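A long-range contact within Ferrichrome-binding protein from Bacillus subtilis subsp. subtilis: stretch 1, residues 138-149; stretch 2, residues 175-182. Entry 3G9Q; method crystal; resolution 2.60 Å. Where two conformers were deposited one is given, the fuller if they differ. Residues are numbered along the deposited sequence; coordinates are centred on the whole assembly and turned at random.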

# COMPACT_ATOMS: atom_id res chain seq x y z
N LYS A 138 -9.31 -2.52 19.41
CA LYS A 138 -10.69 -2.27 19.02
C LYS A 138 -11.23 -3.41 18.15
O LYS A 138 -12.39 -3.81 18.28
CB LYS A 138 -10.79 -0.95 18.27
CG LYS A 138 -12.17 -0.34 18.28
CD LYS A 138 -12.81 -0.47 16.92
CE LYS A 138 -13.65 0.76 16.59
NZ LYS A 138 -12.81 1.98 16.40
N ILE A 139 -10.37 -3.92 17.26
CA ILE A 139 -10.71 -5.01 16.35
C ILE A 139 -10.77 -6.36 17.08
O ILE A 139 -11.77 -7.04 16.99
CB ILE A 139 -9.68 -5.11 15.16
CG1 ILE A 139 -9.45 -3.75 14.50
CG2 ILE A 139 -10.20 -6.04 14.07
CD1 ILE A 139 -10.69 -2.99 13.96
N LYS A 140 -9.71 -6.74 17.80
CA LYS A 140 -9.71 -8.03 18.52
C LYS A 140 -10.97 -8.18 19.38
O LYS A 140 -11.45 -9.28 19.62
CB LYS A 140 -8.47 -8.18 19.43
CG LYS A 140 -7.11 -8.20 18.70
CD LYS A 140 -6.78 -9.54 18.05
CE LYS A 140 -6.04 -10.47 19.01
NZ LYS A 140 -6.81 -10.75 20.25
N LYS A 141 -11.51 -7.05 19.82
CA LYS A 141 -12.72 -7.06 20.62
C LYS A 141 -13.93 -7.42 19.76
O LYS A 141 -14.78 -8.21 20.17
CB LYS A 141 -12.89 -5.69 21.27
CG LYS A 141 -13.91 -5.63 22.39
CD LYS A 141 -14.02 -4.21 22.94
CE LYS A 141 -14.45 -3.23 21.85
NZ LYS A 141 -14.65 -1.83 22.36
N ALA A 142 -14.00 -6.86 18.56
CA ALA A 142 -15.10 -7.11 17.64
C ALA A 142 -15.03 -8.43 16.85
O ALA A 142 -16.08 -8.95 16.47
CB ALA A 142 -15.24 -5.94 16.66
N VAL A 143 -13.83 -8.97 16.60
CA VAL A 143 -13.71 -10.22 15.82
C VAL A 143 -13.06 -11.40 16.52
O VAL A 143 -13.13 -12.53 16.03
CB VAL A 143 -12.91 -10.01 14.53
CG1 VAL A 143 -13.43 -8.80 13.77
CG2 VAL A 143 -11.43 -9.89 14.85
N GLY A 144 -12.42 -11.16 17.65
CA GLY A 144 -11.77 -12.24 18.37
C GLY A 144 -10.66 -12.90 17.57
O GLY A 144 -9.76 -12.23 17.06
N ASP A 145 -10.70 -14.22 17.49
CA ASP A 145 -9.68 -14.94 16.73
C ASP A 145 -10.24 -15.32 15.37
O ASP A 145 -9.74 -16.22 14.70
CB ASP A 145 -9.24 -16.21 17.45
CG ASP A 145 -8.83 -15.97 18.88
OD1 ASP A 145 -9.70 -16.12 19.77
OD2 ASP A 145 -7.65 -15.63 19.11
N LYS A 146 -11.32 -14.65 14.98
CA LYS A 146 -11.91 -14.91 13.69
C LYS A 146 -10.82 -14.69 12.65
O LYS A 146 -9.92 -13.87 12.83
CB LYS A 146 -13.10 -13.99 13.44
CG LYS A 146 -14.44 -14.70 13.29
CD LYS A 146 -14.82 -15.49 14.52
CE LYS A 146 -16.29 -15.88 14.46
NZ LYS A 146 -17.16 -14.68 14.54
N THR A 147 -10.89 -15.46 11.57
CA THR A 147 -9.92 -15.41 10.49
C THR A 147 -10.31 -14.40 9.43
O THR A 147 -11.48 -14.05 9.26
CB THR A 147 -9.83 -16.75 9.80
OG1 THR A 147 -11.09 -17.06 9.18
CG2 THR A 147 -9.48 -17.83 10.82
N ILE A 148 -9.31 -13.95 8.68
CA ILE A 148 -9.58 -12.99 7.64
C ILE A 148 -8.76 -13.29 6.40
O ILE A 148 -7.59 -13.65 6.50
CB ILE A 148 -9.31 -11.57 8.15
CG1 ILE A 148 -9.04 -10.64 6.97
CG2 ILE A 148 -8.18 -11.57 9.15
CD1 ILE A 148 -7.62 -10.61 6.35
N SER A 149 -9.38 -13.16 5.24
CA SER A 149 -8.71 -13.42 3.97
C SER A 149 -8.50 -12.17 3.17
O SER A 149 -9.18 -11.16 3.36
CB SER A 149 -9.55 -14.36 3.09
OG SER A 149 -9.93 -15.54 3.76
N ASP A 175 0.57 -6.12 12.04
CA ASP A 175 0.25 -5.00 12.92
C ASP A 175 -1.02 -5.24 13.73
O ASP A 175 -1.09 -4.86 14.90
CB ASP A 175 0.06 -3.70 12.12
CG ASP A 175 1.31 -3.27 11.39
OD1 ASP A 175 1.58 -3.83 10.31
OD2 ASP A 175 2.01 -2.36 11.88
N LEU A 176 -2.02 -5.87 13.12
CA LEU A 176 -3.27 -6.13 13.81
C LEU A 176 -3.32 -7.54 14.42
O LEU A 176 -4.24 -7.88 15.17
CB LEU A 176 -4.44 -5.93 12.84
CG LEU A 176 -4.66 -4.51 12.31
CD1 LEU A 176 -5.72 -4.54 11.24
CD2 LEU A 176 -5.05 -3.57 13.43
N GLY A 177 -2.31 -8.34 14.09
CA GLY A 177 -2.23 -9.70 14.61
C GLY A 177 -3.48 -10.54 14.41
O GLY A 177 -3.79 -11.41 15.23
N LEU A 178 -4.19 -10.29 13.31
CA LEU A 178 -5.41 -11.02 13.01
C LEU A 178 -5.05 -12.39 12.42
O LEU A 178 -4.01 -12.53 11.78
CB LEU A 178 -6.28 -10.19 12.07
CG LEU A 178 -6.68 -8.86 12.72
CD1 LEU A 178 -7.35 -7.91 11.70
CD2 LEU A 178 -7.60 -9.15 13.88
N GLN A 179 -5.88 -13.41 12.65
CA GLN A 179 -5.55 -14.74 12.12
C GLN A 179 -6.03 -15.03 10.70
O GLN A 179 -6.94 -14.37 10.18
CB GLN A 179 -6.09 -15.85 13.04
CG GLN A 179 -5.25 -16.13 14.28
CD GLN A 179 -5.43 -15.07 15.35
OE1 GLN A 179 -6.52 -14.91 15.93
NE2 GLN A 179 -4.35 -14.32 15.63
N ALA A 180 -5.41 -16.04 10.10
CA ALA A 180 -5.72 -16.50 8.75
C ALA A 180 -6.02 -18.00 8.81
O ALA A 180 -5.63 -18.67 9.77
CB ALA A 180 -4.54 -16.24 7.82
N THR A 181 -6.73 -18.54 7.82
CA THR A 181 -7.02 -19.98 7.82
C THR A 181 -5.71 -20.79 7.66
O THR A 181 -4.77 -20.33 7.02
CB THR A 181 -8.04 -20.38 6.69
OG1 THR A 181 -7.42 -20.28 5.40
CG2 THR A 181 -9.26 -19.47 6.74
N LYS A 182 -5.67 -21.97 8.26
CA LYS A 182 -4.48 -22.85 8.22
C LYS A 182 -3.86 -22.93 6.81
O LYS A 182 -2.65 -22.79 6.65
CB LYS A 182 -4.83 -24.30 8.71
CG LYS A 182 -5.46 -24.23 9.99

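Contacts between segments distant in sequence often combine a small apolar cluster with very few directed polar bonds, and the ferrichrome-binding protein of Bacillus subtilis offers a compact example. Here the end of a helix, a tight turn and the start of a strand pack against an irregular segment whose touching residues lie at least thirty positions away in sequence, burying 543 Å² in total.

The helical part of the first stretch makes its contact through side chains spaced to fall on one side of the helix. Ile-139 is buried and directs its CA-to-CB bond toward the second stretch, where its CG2 lies 4.1 Å from CD2 of Leu-178. One residue on, Lys-140 contributes the aliphatic length of its side chain rather than its charge: its CD sits 4.3 Å from CD2 of Leu-178 and 4.2 Å from the backbone O of Leu-176. Lys-141 and Ala-142 take no part. Val-143, a helical turn after Ile-139, again points toward the partner and brings its CG2 to 4.0 Å from the same Leu-178 CD2. A single methyl group thus meets three residues of the helix.

The helix then stops. Gly-144 is the first residue to leave helical geometry, with a positive phi that favours glycine, and a type II' turn from Val-143 to Lys-146, with a hydrogen bond from Lys-146 N to Val-143 O (3.0 Å), redirects the chain. Beside this turn lies the side chain of Gln-179, the residue of the second stretch with the most area covered. Its OE1 approaches CA of Asp-145 at 3.3 Å and CB of Asp-145 at 3.4 Å. The same OE1 is 3.5 Å from OD2 of Asp-145, but both atoms are acceptors, so no hydrogen bond joins them. Lys-146 directs its CA-to-CB bond away and adds little.

Past the turn, the backbones come close, with CA atoms of Thr-147 and Ala-180 only 4.7 Å apart. The carbonyl of Gln-179 is the focus: its O lies 3.2 Å from CA of Thr-147 in a CA-H...O contact, and it accepts the one hydrogen bond between the stretches, from Ile-148 N at 2.8 Å. The angle of 143° at the hydrogen shows that this short bond is somewhat bent. The side chain of Thr-147 adds looser packing: Thr-147 CG2 is 4.0 Å from Ala-180 C, and Thr-147 OG1 is 3.9 Å from Thr-181 CG2; that hydroxyl finds its hydrogen bond elsewhere in the structure.

Ile-148 joins the two modes of contact. While its backbone N binds Gln-179, its CG2 packs 3.7 Å from CB of Leu-178, extending the apolar cluster begun by Ile-139 and Val-143. Leu-178 is therefore gripped by residues from before and after the turn, and the general lesson is plain: an apolar cluster around Leu-178 is joined by close contacts to Gln-179, while one backbone hydrogen bond ties the two stretches together.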